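Local coordinates for protein teicoplanin pseudoaglycone deacetylases Orf2 (Actinoplanes teichomyceticus, PDB 3DFF) that probably removes an acetyl group from the sugar of a teicoplanin pseudoaglycone in lipoglycopeptide antibiotic biosynthesis, as a zinc-dependent deacetylase of the PIG-L family, at residues A[99-104]-A[161-166]; A[155-160]-A[166-171]. All blocks are in the same frame, centred on the assembly; numbering follows the deposited sequence.

Interaction 1 of 2, residues A[99-104]-A[161-166]. With ZN (zinc ion), chain B.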
ATOM      1  N   ILE A  99      11.335  -4.449  -7.091  1.00 17.24           N
ATOM      2  CA  ILE A  99      12.103  -4.355  -8.351  1.00 17.92           C
ATOM      3  C   ILE A  99      13.561  -3.953  -8.164  1.00 17.20           C
ATOM      4  O   ILE A  99      14.355  -3.995  -9.117  1.00 18.12           O
ATOM      5  CB  ILE A  99      11.440  -3.444  -9.410  1.00 17.93           C
ATOM      6  CG1 ILE A  99      11.245  -2.010  -8.863  1.00 16.71           C
ATOM      7  CG2 ILE A  99      10.146  -4.054  -9.880  1.00 18.88           C
ATOM      8  CD1 ILE A  99      10.867  -0.978  -9.982  1.00 19.44           C
ATOM      9  N   TYR A 100      13.925  -3.560  -6.946  1.00 16.46           N
ATOM     10  CA  TYR A 100      15.290  -3.130  -6.697  1.00 16.73           C
ATOM     11  C   TYR A 100      16.053  -4.094  -5.803  1.00 17.17           C
ATOM     12  O   TYR A 100      17.259  -3.903  -5.616  1.00 18.64           O
ATOM     13  CB  TYR A 100      15.334  -1.731  -6.054  1.00 17.94           C
ATOM     14  CG  TYR A 100      14.586  -0.664  -6.829  1.00 16.01           C
ATOM     15  CD1 TYR A 100      14.902  -0.381  -8.184  1.00 16.90           C
ATOM     16  CD2 TYR A 100      13.560   0.064  -6.226  1.00 17.87           C
ATOM     17  CE1 TYR A 100      14.219   0.598  -8.888  1.00 16.66           C
ATOM     18  CE2 TYR A 100      12.865   1.056  -6.939  1.00 17.94           C
ATOM     19  CZ  TYR A 100      13.199   1.309  -8.262  1.00 18.19           C
ATOM     20  OH  TYR A 100      12.489   2.276  -8.958  1.00 18.66           O
ATOM     21  N   ARG A 101      15.357  -5.083  -5.233  1.00 17.97           N
ATOM     22  CA  ARG A 101      16.000  -5.959  -4.249  1.00 18.13           C
ATOM     23  C   ARG A 101      16.792  -7.074  -4.920  1.00 19.15           C
ATOM     24  O   ARG A 101      16.474  -7.502  -6.023  1.00 18.33           O
ATOM     25  CB  ARG A 101      14.985  -6.563  -3.269  1.00 17.84           C
ATOM     26  CG  ARG A 101      14.298  -5.507  -2.383  1.00 18.57           C
ATOM     27  CD  ARG A 101      13.783  -6.130  -1.071  1.00 18.64           C
ATOM     28  NE  ARG A 101      12.768  -7.177  -1.216  1.00 19.13           N
ATOM     29  CZ  ARG A 101      11.471  -6.936  -1.389  1.00 19.11           C
ATOM     30  NH1 ARG A 101      11.035  -5.693  -1.506  1.00 16.81           N
ATOM     31  NH2 ARG A 101      10.611  -7.930  -1.479  1.00 22.04           N
ATOM     32  N   LYS A 102      17.823  -7.544  -4.214  1.00 19.58           N
ATOM     33  CA  LYS A 102      18.614  -8.695  -4.632  1.00 21.01           C
ATOM     34  C   LYS A 102      18.447  -9.883  -3.685  1.00 21.74           C
ATOM     35  O   LYS A 102      18.087  -9.703  -2.512  1.00 22.24           O
ATOM     36  CB  LYS A 102      20.081  -8.328  -4.685  1.00 21.50           C
ATOM     37  CG  LYS A 102      20.427  -7.476  -5.890  1.00 23.75           C
ATOM     38  CD  LYS A 102      21.909  -7.208  -5.938  1.00 26.94           C
ATOM     39  CE  LYS A 102      22.287  -6.414  -7.168  1.00 27.96           C
ATOM     40  NZ  LYS A 102      23.747  -6.125  -7.165  1.00 32.01           N
ATOM     41  N   LEU A 103      18.700 -11.081  -4.217  1.00 22.66           N
ATOM     42  CA  LEU A 103      18.697 -12.319  -3.436  1.00 23.92           C
ATOM     43  C   LEU A 103      20.016 -12.472  -2.714  1.00 25.21           C
ATOM     44  O   LEU A 103      21.001 -11.856  -3.100  1.00 25.69           O
ATOM     45  CB  LEU A 103      18.490 -13.530  -4.351  1.00 23.99           C
ATOM     46  CG  LEU A 103      17.203 -13.590  -5.186  1.00 23.23           C
ATOM     47  CD1 LEU A 103      17.122 -14.894  -5.919  1.00 25.85           C
ATOM     48  CD2 LEU A 103      15.975 -13.381  -4.316  1.00 23.96           C
ATOM     49  N   PRO A 104      20.038 -13.299  -1.650  1.00 26.27           N
ATOM     50  CA  PRO A 104      21.317 -13.574  -0.998  1.00 27.18           C
ATOM     51  C   PRO A 104      22.428 -14.006  -1.983  1.00 27.87           C
ATOM     52  O   PRO A 104      23.589 -13.652  -1.769  1.00 29.28           O
ATOM     53  CB  PRO A 104      20.962 -14.677  -0.004  1.00 27.40           C
ATOM     54  CG  PRO A 104      19.540 -14.399   0.349  1.00 27.04           C
ATOM     55  CD  PRO A 104      18.924 -13.992  -0.975  1.00 26.29           C
ATOM     56  N   HIS A 161       0.733  -9.181  -3.758  1.00 20.19           N
ATOM     57  CA  HIS A 161       2.035  -8.582  -4.076  1.00 19.47           C
ATOM     58  C   HIS A 161       2.949  -8.832  -2.867  1.00 19.63           C
ATOM     59  O   HIS A 161       2.568  -8.533  -1.718  1.00 18.24           O
ATOM     60  CB  HIS A 161       1.949  -7.084  -4.358  1.00 19.61           C
ATOM     61  CG  HIS A 161       3.248  -6.492  -4.812  1.00 19.82           C
ATOM     62  ND1 HIS A 161       3.426  -5.963  -6.073  1.00 22.26           N
ATOM     63  CD2 HIS A 161       4.437  -6.352  -4.174  1.00 15.54           C
ATOM     64  CE1 HIS A 161       4.666  -5.520  -6.188  1.00 20.74           C
ATOM     65  NE2 HIS A 161       5.305  -5.754  -5.053  1.00 21.97           N
ATOM     66  N   PRO A 162       4.139  -9.395  -3.099  1.00 19.19           N
ATOM     67  CA  PRO A 162       5.016  -9.737  -1.964  1.00 19.20           C
ATOM     68  C   PRO A 162       5.281  -8.560  -1.004  1.00 18.08           C
ATOM     69  O   PRO A 162       5.404  -8.758   0.224  1.00 18.22           O
ATOM     70  CB  PRO A 162       6.320 -10.148  -2.643  1.00 19.66           C
ATOM     71  CG  PRO A 162       5.943 -10.546  -4.044  1.00 22.04           C
ATOM     72  CD  PRO A 162       4.693  -9.818  -4.405  1.00 20.43           C
ATOM     73  N   ASP A 163       5.395  -7.357  -1.555  1.00 16.08           N
ATOM     74  CA  ASP A 163       5.649  -6.173  -0.748  1.00 15.15           C
ATOM     75  C   ASP A 163       4.425  -5.841   0.101  1.00 15.43           C
ATOM     76  O   ASP A 163       4.551  -5.318   1.217  1.00 15.21           O
ATOM     77  CB  ASP A 163       5.987  -4.968  -1.628  1.00 16.12           C
ATOM     78  CG  ASP A 163       7.368  -5.073  -2.286  1.00 17.05           C
ATOM     79  OD1 ASP A 163       8.192  -5.899  -1.841  1.00 17.07           O
ATOM     80  OD2 ASP A 163       7.638  -4.292  -3.225  1.00 17.72           O
ATOM     81  N   HIS A 164       3.237  -6.106  -0.437  1.00 14.31           N
ATOM     82  CA  HIS A 164       1.995  -5.888   0.312  1.00 14.62           C
ATOM     83  C   HIS A 164       1.874  -6.885   1.442  1.00 14.68           C
ATOM     84  O   HIS A 164       1.488  -6.519   2.561  1.00 15.11           O
ATOM     85  CB  HIS A 164       0.773  -5.986  -0.604  1.00 14.52           C
ATOM     86  CG  HIS A 164       0.582  -4.780  -1.470  1.00 14.41           C
ATOM     87  ND1 HIS A 164      -0.658  -4.209  -1.688  1.00 15.58           N
ATOM     88  CD2 HIS A 164       1.473  -4.030  -2.167  1.00 14.68           C
ATOM     89  CE1 HIS A 164      -0.516  -3.156  -2.475  1.00 15.41           C
ATOM     90  NE2 HIS A 164       0.765  -3.026  -2.787  1.00 16.46           N
ATOM     91  N   GLU A 165       2.204  -8.149   1.156  1.00 15.75           N
ATOM     92  CA  GLU A 165       2.185  -9.180   2.206  1.00 15.83           C
ATOM     93  C   GLU A 165       3.221  -8.900   3.292  1.00 16.34           C
ATOM     94  O   GLU A 165       2.910  -9.048   4.472  1.00 17.11           O
ATOM     95  CB  GLU A 165       2.377 -10.575   1.601  1.00 16.34           C
ATOM     96  CG  GLU A 165       1.228 -10.931   0.685  1.00 19.47           C
ATOM     97  CD  GLU A 165       1.239 -12.363   0.201  1.00 24.44           C
ATOM     98  OE1 GLU A 165       2.282 -13.041   0.305  1.00 26.34           O
ATOM     99  OE2 GLU A 165       0.188 -12.806  -0.301  1.00 25.88           O
ATOM    100  N   ALA A 166       4.424  -8.490   2.910  1.00 16.23           N
ATOM    101  CA  ALA A 166       5.460  -8.150   3.916  1.00 16.78           C
ATOM    102  C   ALA A 166       5.017  -6.992   4.807  1.00 16.88           C
ATOM    103  O   ALA A 166       5.210  -7.031   6.029  1.00 18.24           O
ATOM    104  CB  ALA A 166       6.764  -7.801   3.229  1.00 17.35           C
TER
HETATM  105 ZN    ZN B 274       1.481  -1.438  -4.026  1.00 18.53          ZN
HETATM  106  O   HOH W   1       1.641   0.148  -5.408  1.00 19.58           O
HETATM  107  O   HOH W   2       1.307  -2.714  -5.560  1.00 22.42           O

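Interaction 2 of 2, residues A[155-160]-A[166-171]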
ATOM      1  N   CYS A 155      -2.549  -2.548   4.559  1.00 16.78           N
ATOM      2  CA  CYS A 155      -3.216  -3.222   3.447  1.00 16.32           C
ATOM      3  C   CYS A 155      -3.595  -4.656   3.777  1.00 15.93           C
ATOM      4  O   CYS A 155      -2.897  -5.348   4.530  1.00 15.75           O
ATOM      5  CB  CYS A 155      -2.320  -3.213   2.216  1.00 16.16           C
ATOM      6  SG  CYS A 155      -0.703  -4.022   2.488  1.00 16.48           S
ATOM      7  N   ALA A 156      -4.700  -5.126   3.184  1.00 15.55           N
ATOM      8  CA  ALA A 156      -5.042  -6.543   3.265  1.00 15.55           C
ATOM      9  C   ALA A 156      -4.133  -7.449   2.418  1.00 15.85           C
ATOM     10  O   ALA A 156      -4.104  -8.658   2.636  1.00 16.49           O
ATOM     11  CB  ALA A 156      -6.512  -6.747   2.833  1.00 15.57           C
ATOM     12  N   ALA A 157      -3.420  -6.859   1.459  1.00 15.49           N
ATOM     13  CA  ALA A 157      -2.599  -7.589   0.487  1.00 15.08           C
ATOM     14  C   ALA A 157      -3.450  -8.481  -0.424  1.00 16.49           C
ATOM     15  O   ALA A 157      -3.005  -9.525  -0.880  1.00 17.62           O
ATOM     16  CB  ALA A 157      -1.437  -8.393   1.158  1.00 15.64           C
ATOM     17  N   ILE A 158      -4.668  -8.033  -0.707  1.00 16.88           N
ATOM     18  CA  ILE A 158      -5.423  -8.607  -1.824  1.00 18.26           C
ATOM     19  C   ILE A 158      -4.588  -8.396  -3.089  1.00 18.56           C
ATOM     20  O   ILE A 158      -4.035  -7.310  -3.307  1.00 18.54           O
ATOM     21  CB  ILE A 158      -6.805  -7.954  -1.921  1.00 18.08           C
ATOM     22  CG1 ILE A 158      -7.651  -8.361  -0.711  1.00 18.98           C
ATOM     23  CG2 ILE A 158      -7.526  -8.323  -3.241  1.00 18.26           C
ATOM     24  CD1 ILE A 158      -8.833  -7.423  -0.440  1.00 20.60           C
ATOM     25  N   GLY A 159      -4.461  -9.454  -3.899  1.00 19.94           N
ATOM     26  CA  GLY A 159      -3.595  -9.398  -5.072  1.00 20.58           C
ATOM     27  C   GLY A 159      -2.232 -10.032  -4.858  1.00 21.06           C
ATOM     28  O   GLY A 159      -1.493 -10.248  -5.820  1.00 21.15           O
ATOM     29  N   GLU A 160      -1.895 -10.283  -3.586  1.00 21.10           N
ATOM     30  CA  GLU A 160      -0.726 -11.083  -3.176  1.00 22.98           C
ATOM     31  C   GLU A 160       0.635 -10.506  -3.604  1.00 21.46           C
ATOM     32  O   GLU A 160       1.603 -11.264  -3.780  1.00 22.40           O
ATOM     33  CB  GLU A 160      -0.872 -12.557  -3.629  1.00 23.09           C
ATOM     34  CG  GLU A 160      -2.107 -13.277  -3.054  1.00 26.87           C
ATOM     35  CD  GLU A 160      -2.280 -14.710  -3.563  1.00 27.33           C
ATOM     36  OE1 GLU A 160      -3.440 -15.172  -3.644  1.00 34.31           O
ATOM     37  OE2 GLU A 160      -1.276 -15.378  -3.869  1.00 33.32           O
ATOM     38  N   ALA A 166       4.424  -8.490   2.910  1.00 16.23           N
ATOM     39  CA  ALA A 166       5.460  -8.150   3.916  1.00 16.78           C
ATOM     40  C   ALA A 166       5.017  -6.992   4.807  1.00 16.88           C
ATOM     41  O   ALA A 166       5.210  -7.031   6.029  1.00 18.24           O
ATOM     42  CB  ALA A 166       6.764  -7.801   3.229  1.00 17.35           C
ATOM     43  N   THR A 167       4.413  -5.967   4.208  1.00 16.16           N
ATOM     44  CA  THR A 167       3.956  -4.798   4.953  1.00 16.22           C
ATOM     45  C   THR A 167       2.875  -5.208   5.946  1.00 16.44           C
ATOM     46  O   THR A 167       2.919  -4.840   7.130  1.00 17.04           O
ATOM     47  CB  THR A 167       3.407  -3.740   3.979  1.00 16.25           C
ATOM     48  OG1 THR A 167       4.485  -3.290   3.139  1.00 15.42           O
ATOM     49  CG2 THR A 167       2.825  -2.555   4.745  1.00 15.48           C
ATOM     50  N   ARG A 168       1.901  -5.966   5.448  1.00 15.90           N
ATOM     51  CA  ARG A 168       0.754  -6.356   6.241  1.00 15.64           C
ATOM     52  C   ARG A 168       1.212  -7.188   7.426  1.00 16.53           C
ATOM     53  O   ARG A 168       0.856  -6.892   8.568  1.00 16.62           O
ATOM     54  CB  ARG A 168      -0.256  -7.120   5.387  1.00 15.76           C
ATOM     55  CG  ARG A 168      -1.429  -7.694   6.202  1.00 17.12           C
ATOM     56  CD  ARG A 168      -2.103  -8.829   5.459  1.00 16.79           C
ATOM     57  NE  ARG A 168      -1.205  -9.980   5.295  1.00 18.22           N
ATOM     58  CZ  ARG A 168      -1.365 -10.932   4.383  1.00 20.09           C
ATOM     59  NH1 ARG A 168      -2.381 -10.893   3.515  1.00 20.12           N
ATOM     60  NH2 ARG A 168      -0.485 -11.918   4.313  1.00 20.82           N
ATOM     61  N   ASP A 169       2.029  -8.204   7.154  1.00 16.06           N
ATOM     62  CA  ASP A 169       2.488  -9.122   8.206  1.00 16.83           C
ATOM     63  C   ASP A 169       3.307  -8.342   9.247  1.00 16.64           C
ATOM     64  O   ASP A 169       3.064  -8.461  10.444  1.00 17.42           O
ATOM     65  CB  ASP A 169       3.297 -10.281   7.613  1.00 16.55           C
ATOM     66  CG  ASP A 169       2.440 -11.232   6.771  1.00 19.50           C
ATOM     67  OD1 ASP A 169       1.198 -11.055   6.682  1.00 19.27           O
ATOM     68  OD2 ASP A 169       2.999 -12.204   6.226  1.00 22.32           O
ATOM     69  N   ALA A 170       4.253  -7.533   8.790  1.00 16.36           N
ATOM     70  CA  ALA A 170       5.074  -6.728   9.719  1.00 16.67           C
ATOM     71  C   ALA A 170       4.196  -5.822  10.595  1.00 17.10           C
ATOM     72  O   ALA A 170       4.427  -5.701  11.801  1.00 18.04           O
ATOM     73  CB  ALA A 170       6.059  -5.886   8.957  1.00 17.47           C
ATOM     74  N   ALA A 171       3.203  -5.174   9.988  1.00 17.16           N
ATOM     75  CA  ALA A 171       2.271  -4.329  10.760  1.00 17.65           C
ATOM     76  C   ALA A 171       1.470  -5.137  11.795  1.00 18.74           C
ATOM     77  O   ALA A 171       1.250  -4.654  12.921  1.00 19.51           O
ATOM     78  CB  ALA A 171       1.327  -3.552   9.836  1.00 16.91           C
TER
HETATM   79  O   HOH W   3      -2.242 -11.910   0.515  1.00 24.68           O

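Interaction 1 of 2, residues A[99-104]-A[161-166]
D163 OD1 is gripped by both terminal nitrogens of one guanidinium group. R101 reaches it end-on, with NH1 at 2.9 Å from D163 OD1 and NH2 at 3.2 Å from the same oxygen. The NH1 bond is the straighter, 158° at the hydrogen, and arrives on the syn side of the carboxylate, somewhat out of its plane. NH2 comes in nearly along the C-O axis through a more bent bond. D163 OD1 lies in the guanidinium plane of R101, between the two N-H groups, while the carboxylate plane is turned 52° away. Both N-H groups thus share one oxygen, and the second carboxylate oxygen keeps other company: OD2 accepts from H16 NE2 and from the backbone N of S98. R101 NH1 also donates to the carbonyl of L96, which helps fix the rotation of the guanidinium; the R101 side chain also touches F44, L109 and L132. D163 sits in the first turn of helix 162-178, behind H161 at the N-cap, and its CG lies beside the backbone N (chi1 -71°), directing the carboxylate at the loop 99-104. The next residue, H164, binds the zinc ion through NE2 at 2.1 Å; H16 ND1, D19 and two waters also coordinate the metal. D163 thus joins R101 to the other ring nitrogen, NE2, of zinc ligand H16. Second-shell to the zinc present, D163 also binds another zinc ion, absent from this model, and its carboxylate probably helps orient the histidine and polarise its ring, linking the loop arginine to the metal site.

Interaction 2 of 2, residues A[155-160]-A[166-171]
Polar and packing contacts both centre on R168, whose side chain lies alongside the loop that leaves strand 151-155. Its NH1 donates to the carbonyl of A156, with 3.0 Å between R168 NH1 and A156 O; the donor is tilted 32° from the carbonyl plane. Water 3 extends this link, accepting from R168 NH1 and donating to A157 O. On the side of NE and NH2 the same guanidinium holds its helix neighbour D169: R168 NE and R168 NH2 each lie 3.0 Å from D169 OD1, in the guanidinium plane. The group is therefore fixed between the helix and the loop. The rest is packing. R168 CG lies 3.2 Å from C155 O, placed there by a chi1 of 174° that turns it away from the backbone N, and the chain then bends at chi3 towards A156. A157 CB lies obliquely, 3.6 Å from R168 NH1, and C155 SG rests 4.4 Å from T167 CB. A type II turn from A157 to E160 then carries the chain round towards the helix start. This is the C-terminal loop of a parallel strand folding back onto the following helix, the strand-loop-helix unit of a Rossmann-like alpha/beta fold.

Overall arrangement
Helix 162-178 is common to the two contacts, whose centres lie 12 Å apart and which share A166. Along the chain the order is 99-104, 155-160, 161-166, 166-171, so their segments alternate. Interaction 1 joins the helix start to the loop following edge strand 89-92; interaction 2 joins the next turn to the loop leaving strand 151-155, further inside the mixed sheet. They touch around H164 and E165: C155 SG packs against H164 O, at 3.3 Å, and A157 CB against the backbone between them. The helix end that carries zinc ligand H164 thus meets both loops, one from each contact, which places interaction 1 beside the metal site and interaction 2 one turn further along.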